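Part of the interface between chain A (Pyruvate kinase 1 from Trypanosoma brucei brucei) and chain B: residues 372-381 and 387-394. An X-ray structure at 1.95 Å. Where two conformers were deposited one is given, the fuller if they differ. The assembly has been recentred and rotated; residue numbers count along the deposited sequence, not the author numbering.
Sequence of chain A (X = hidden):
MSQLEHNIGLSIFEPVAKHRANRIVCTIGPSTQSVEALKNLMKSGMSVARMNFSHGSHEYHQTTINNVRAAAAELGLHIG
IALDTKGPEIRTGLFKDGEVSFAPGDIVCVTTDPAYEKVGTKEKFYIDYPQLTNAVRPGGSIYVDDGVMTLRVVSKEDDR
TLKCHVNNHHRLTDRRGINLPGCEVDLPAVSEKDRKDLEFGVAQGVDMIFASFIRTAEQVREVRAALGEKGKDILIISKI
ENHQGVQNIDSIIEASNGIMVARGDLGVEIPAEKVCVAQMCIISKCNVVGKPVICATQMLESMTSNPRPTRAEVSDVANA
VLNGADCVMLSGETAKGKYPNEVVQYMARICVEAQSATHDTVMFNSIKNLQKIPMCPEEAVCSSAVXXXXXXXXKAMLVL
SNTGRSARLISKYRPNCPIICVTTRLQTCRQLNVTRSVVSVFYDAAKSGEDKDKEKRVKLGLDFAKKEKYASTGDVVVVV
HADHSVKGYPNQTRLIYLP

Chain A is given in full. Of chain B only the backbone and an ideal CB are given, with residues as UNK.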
# COMPACT_ATOMS: atom_id res chain seq x y z
N LYS A 372 -13.99 0.89 -12.51
CA LYS A 372 -13.59 1.79 -13.57
C LYS A 372 -14.05 3.23 -13.27
O LYS A 372 -15.15 3.46 -12.76
CB LYS A 372 -14.17 1.31 -14.89
CG LYS A 372 -13.83 2.18 -16.09
CD LYS A 372 -14.59 1.71 -17.32
CE LYS A 372 -13.66 1.51 -18.51
NZ LYS A 372 -13.29 2.81 -19.13
N ILE A 373 -13.17 4.20 -13.49
CA ILE A 373 -13.50 5.61 -13.23
C ILE A 373 -13.62 6.28 -14.60
O ILE A 373 -12.79 6.04 -15.44
CB ILE A 373 -12.37 6.30 -12.43
CG1 ILE A 373 -12.17 5.63 -11.06
CG2 ILE A 373 -12.64 7.79 -12.26
CD1 ILE A 373 -13.47 5.31 -10.34
N PRO A 374 -14.68 7.09 -14.83
CA PRO A 374 -15.69 7.59 -13.87
C PRO A 374 -16.77 6.53 -13.58
O PRO A 374 -17.14 5.77 -14.47
CB PRO A 374 -16.31 8.78 -14.63
CG PRO A 374 -16.22 8.37 -16.08
CD PRO A 374 -14.88 7.66 -16.20
N MET A 375 -17.25 6.48 -12.33
CA MET A 375 -18.43 5.69 -11.98
C MET A 375 -19.65 6.44 -12.49
O MET A 375 -19.63 7.66 -12.54
CB MET A 375 -18.57 5.60 -10.45
CG MET A 375 -17.47 4.83 -9.76
SD MET A 375 -17.87 4.76 -8.00
CE MET A 375 -16.56 3.64 -7.46
N CYS A 376 -20.78 5.75 -12.60
CA CYS A 376 -22.09 6.40 -12.71
C CYS A 376 -22.38 7.10 -11.40
O CYS A 376 -21.84 6.72 -10.36
CB CYS A 376 -23.18 5.36 -13.00
SG CYS A 376 -22.93 4.39 -14.50
N PRO A 377 -23.22 8.14 -11.44
CA PRO A 377 -23.50 8.92 -10.23
C PRO A 377 -24.07 8.07 -9.10
O PRO A 377 -23.70 8.26 -7.96
CB PRO A 377 -24.53 9.98 -10.68
CG PRO A 377 -24.57 9.93 -12.18
CD PRO A 377 -23.86 8.70 -12.66
N GLU A 378 -24.98 7.14 -9.41
CA GLU A 378 -25.57 6.35 -8.33
C GLU A 378 -24.54 5.46 -7.62
O GLU A 378 -24.61 5.24 -6.42
CB GLU A 378 -26.79 5.53 -8.79
CG GLU A 378 -26.48 4.50 -9.83
CD GLU A 378 -26.67 5.04 -11.25
OE1 GLU A 378 -27.22 4.30 -12.09
OE2 GLU A 378 -26.35 6.22 -11.50
N GLU A 379 -23.53 5.01 -8.37
CA GLU A 379 -22.51 4.19 -7.74
C GLU A 379 -21.51 4.99 -6.91
O GLU A 379 -21.16 4.57 -5.81
CB GLU A 379 -21.80 3.29 -8.75
CG GLU A 379 -20.84 2.33 -8.04
CD GLU A 379 -20.53 1.08 -8.85
OE1 GLU A 379 -20.87 1.04 -10.05
OE2 GLU A 379 -19.87 0.18 -8.31
N ALA A 380 -21.08 6.15 -7.40
CA ALA A 380 -20.39 7.13 -6.55
C ALA A 380 -21.16 7.47 -5.28
O ALA A 380 -20.59 7.51 -4.16
CB ALA A 380 -20.06 8.38 -7.33
N VAL A 381 -22.47 7.68 -5.41
CA VAL A 381 -23.29 7.98 -4.22
C VAL A 381 -23.30 6.79 -3.23
O VAL A 381 -23.09 6.97 -2.01
CB VAL A 381 -24.74 8.40 -4.63
CG1 VAL A 381 -25.69 8.34 -3.42
CG2 VAL A 381 -24.73 9.83 -5.24
N UNK B 387 -14.37 12.34 -2.12
CA UNK B 387 -14.22 10.99 -2.71
C UNK B 387 -15.18 10.79 -3.91
O UNK B 387 -14.79 10.25 -4.95
CB UNK B 387 -14.48 9.92 -1.65
N UNK B 388 -16.43 11.21 -3.76
CA UNK B 388 -17.38 11.06 -4.86
C UNK B 388 -17.00 11.95 -6.06
O UNK B 388 -17.14 11.50 -7.22
CB UNK B 388 -18.79 11.40 -4.38
N UNK B 389 -16.39 13.10 -5.80
CA UNK B 389 -15.91 13.97 -6.92
C UNK B 389 -14.80 13.29 -7.71
O UNK B 389 -14.82 13.32 -8.97
CB UNK B 389 -15.40 15.31 -6.39
N UNK B 390 -13.89 12.61 -7.01
CA UNK B 390 -12.86 11.80 -7.69
C UNK B 390 -13.50 10.66 -8.51
O UNK B 390 -13.06 10.37 -9.64
CB UNK B 390 -11.88 11.22 -6.67
N UNK B 391 -14.49 9.97 -7.93
CA UNK B 391 -15.03 8.77 -8.57
C UNK B 391 -15.78 9.11 -9.83
O UNK B 391 -15.83 8.30 -10.75
CB UNK B 391 -15.95 8.01 -7.61
N UNK B 392 -16.45 10.27 -9.85
CA UNK B 392 -17.22 10.67 -11.07
C UNK B 392 -16.49 11.67 -11.94
O UNK B 392 -17.05 12.17 -12.90
CB UNK B 392 -18.57 11.27 -10.67
N UNK B 393 -15.25 12.01 -11.56
CA UNK B 393 -14.47 13.04 -12.25
C UNK B 393 -15.23 14.36 -12.34
O UNK B 393 -15.33 14.98 -13.41
CB UNK B 393 -14.09 12.56 -13.65
N UNK B 394 -15.82 14.77 -11.24
CA UNK B 394 -16.58 16.00 -11.21
C UNK B 394 -15.69 17.17 -11.62
O UNK B 394 -14.53 17.27 -11.20
CB UNK B 394 -17.18 16.23 -9.82

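Chain A approaches the last turns of a chain B helix with an extended loop, residues 372 to 376, followed by the start of a helix at Pro A377. The two helix axes pass 9.2 Å apart and run nearly antiparallel, at 149°, so the chain B positions are met by the chain A helix first and by its loop later.

Position 387 lies on the helix with its CA-to-CB bond sideways to chain A and no chain A atom of this stretch within 5.5 Å of the ideal CB. Many helix-compatible residues would do here; the deposited residue is Ala B387, which makes no contact.

At position 388 the CB points toward chain A, and the ideal CB is 4.3 Å from Ala A380 O. The CA of position 388 lies 5.2 Å from Ala A380 CA, which leaves little depth directly between the backbones and favours a small residue such as alanine, serine or glycine. It is Ser B388, whose CB lies 4.3 Å from Ala A380 CB; its OG hydrogen-bonds to a residue just outside the stretch.

Position 389 points away, and this chain A stretch sets no demand on it; it is Ala B389. Position 390 points sideways, and no atom of this chain A stretch lies within 5.5 Å of the ideal CB, so anything from alanine to a large aromatic would fit this contact. Phe B390 carries its ring away from the contact, although Phe B390 O lies 3.7 Å from Ile A373 CG2.

Position 391 points sideways to chain A yet is closely surrounded: the ideal CB is 3.8 Å from Met A375 SD, 4.1 Å from Ala A380 CB and 4.6 Å from Ile A373 CD1. These apolar neighbours would suit leucine or methionine, or a longer polar chain whose methylenes pack while its end reaches further. The residue is Glu B391. Its CB packs 4.1 Å from Ala A380 CB, and its carboxylate runs on past apolar groups, OE2 lying 3.2 Å from Ile A373 CD1 and 3.7 Å from Met A375 CE. The backbone is more specific: Met A375 N donates a hydrogen bond to Glu B391 O (2.8 Å, 162°), a link made without the side chain. Glu B391 O also takes a CA-H...O contact from Pro A374 CA at 3.2 Å.

Position 392, also sideways, has its ideal CB 4.2 Å from Met A375 O and 4.7 Å from Ala A380 CB, a site lined by that methyl and the backbone around Met A375 and suited to valine, isoleucine or alanine. It is Val B392, chi1 in m, whose CG1 meets Ala A380 CB at 3.4 Å and lies 3.6 Å from Met A375 O and 4.2 Å from Pro A377 CA.

Position 393 has positive phi (54°) in a Schellman motif that closes the helix. Glycine, then asparagine, are the usual choices there, though other unbranched residues can be accommodated, and a CB pointing toward chain A, 4.5 Å from Pro A374 CB, lets a longer side chain make contact. It is Gln B393: its CG packs 3.8 Å from Ile A373 CG2, and its OE1 lies 3.5 Å from Pro A374 CD.

Position 394 is out of reach, leaving the choice free as far as this stretch is concerned; it is Ala B394.

Chain B, residues 387-394: ASAFEVQA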
# COMPACT_ATOMS: atom_id res chain seq x y z
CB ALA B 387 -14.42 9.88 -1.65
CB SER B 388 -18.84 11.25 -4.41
OG SER B 388 -19.17 12.61 -4.28
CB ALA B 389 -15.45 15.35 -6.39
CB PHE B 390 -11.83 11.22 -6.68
CG PHE B 390 -10.86 12.24 -6.18
CD1 PHE B 390 -10.00 12.90 -7.07
CD2 PHE B 390 -10.76 12.52 -4.84
CE1 PHE B 390 -9.15 13.90 -6.62
CE2 PHE B 390 -9.80 13.43 -4.37
CZ PHE B 390 -9.02 14.14 -5.27
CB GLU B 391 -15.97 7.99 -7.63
CG GLU B 391 -15.40 7.74 -6.25
CD GLU B 391 -14.42 6.61 -6.21
OE1 GLU B 391 -14.17 6.10 -5.09
OE2 GLU B 391 -13.88 6.23 -7.28
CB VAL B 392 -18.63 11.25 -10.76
CG1 VAL B 392 -19.47 10.23 -10.06
CG2 VAL B 392 -18.56 12.60 -9.98
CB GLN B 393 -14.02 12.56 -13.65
CG GLN B 393 -13.11 11.34 -13.61
CD GLN B 393 -12.74 10.83 -15.01
OE1 GLN B 393 -13.54 10.85 -15.94
NE2 GLN B 393 -11.54 10.34 -15.13
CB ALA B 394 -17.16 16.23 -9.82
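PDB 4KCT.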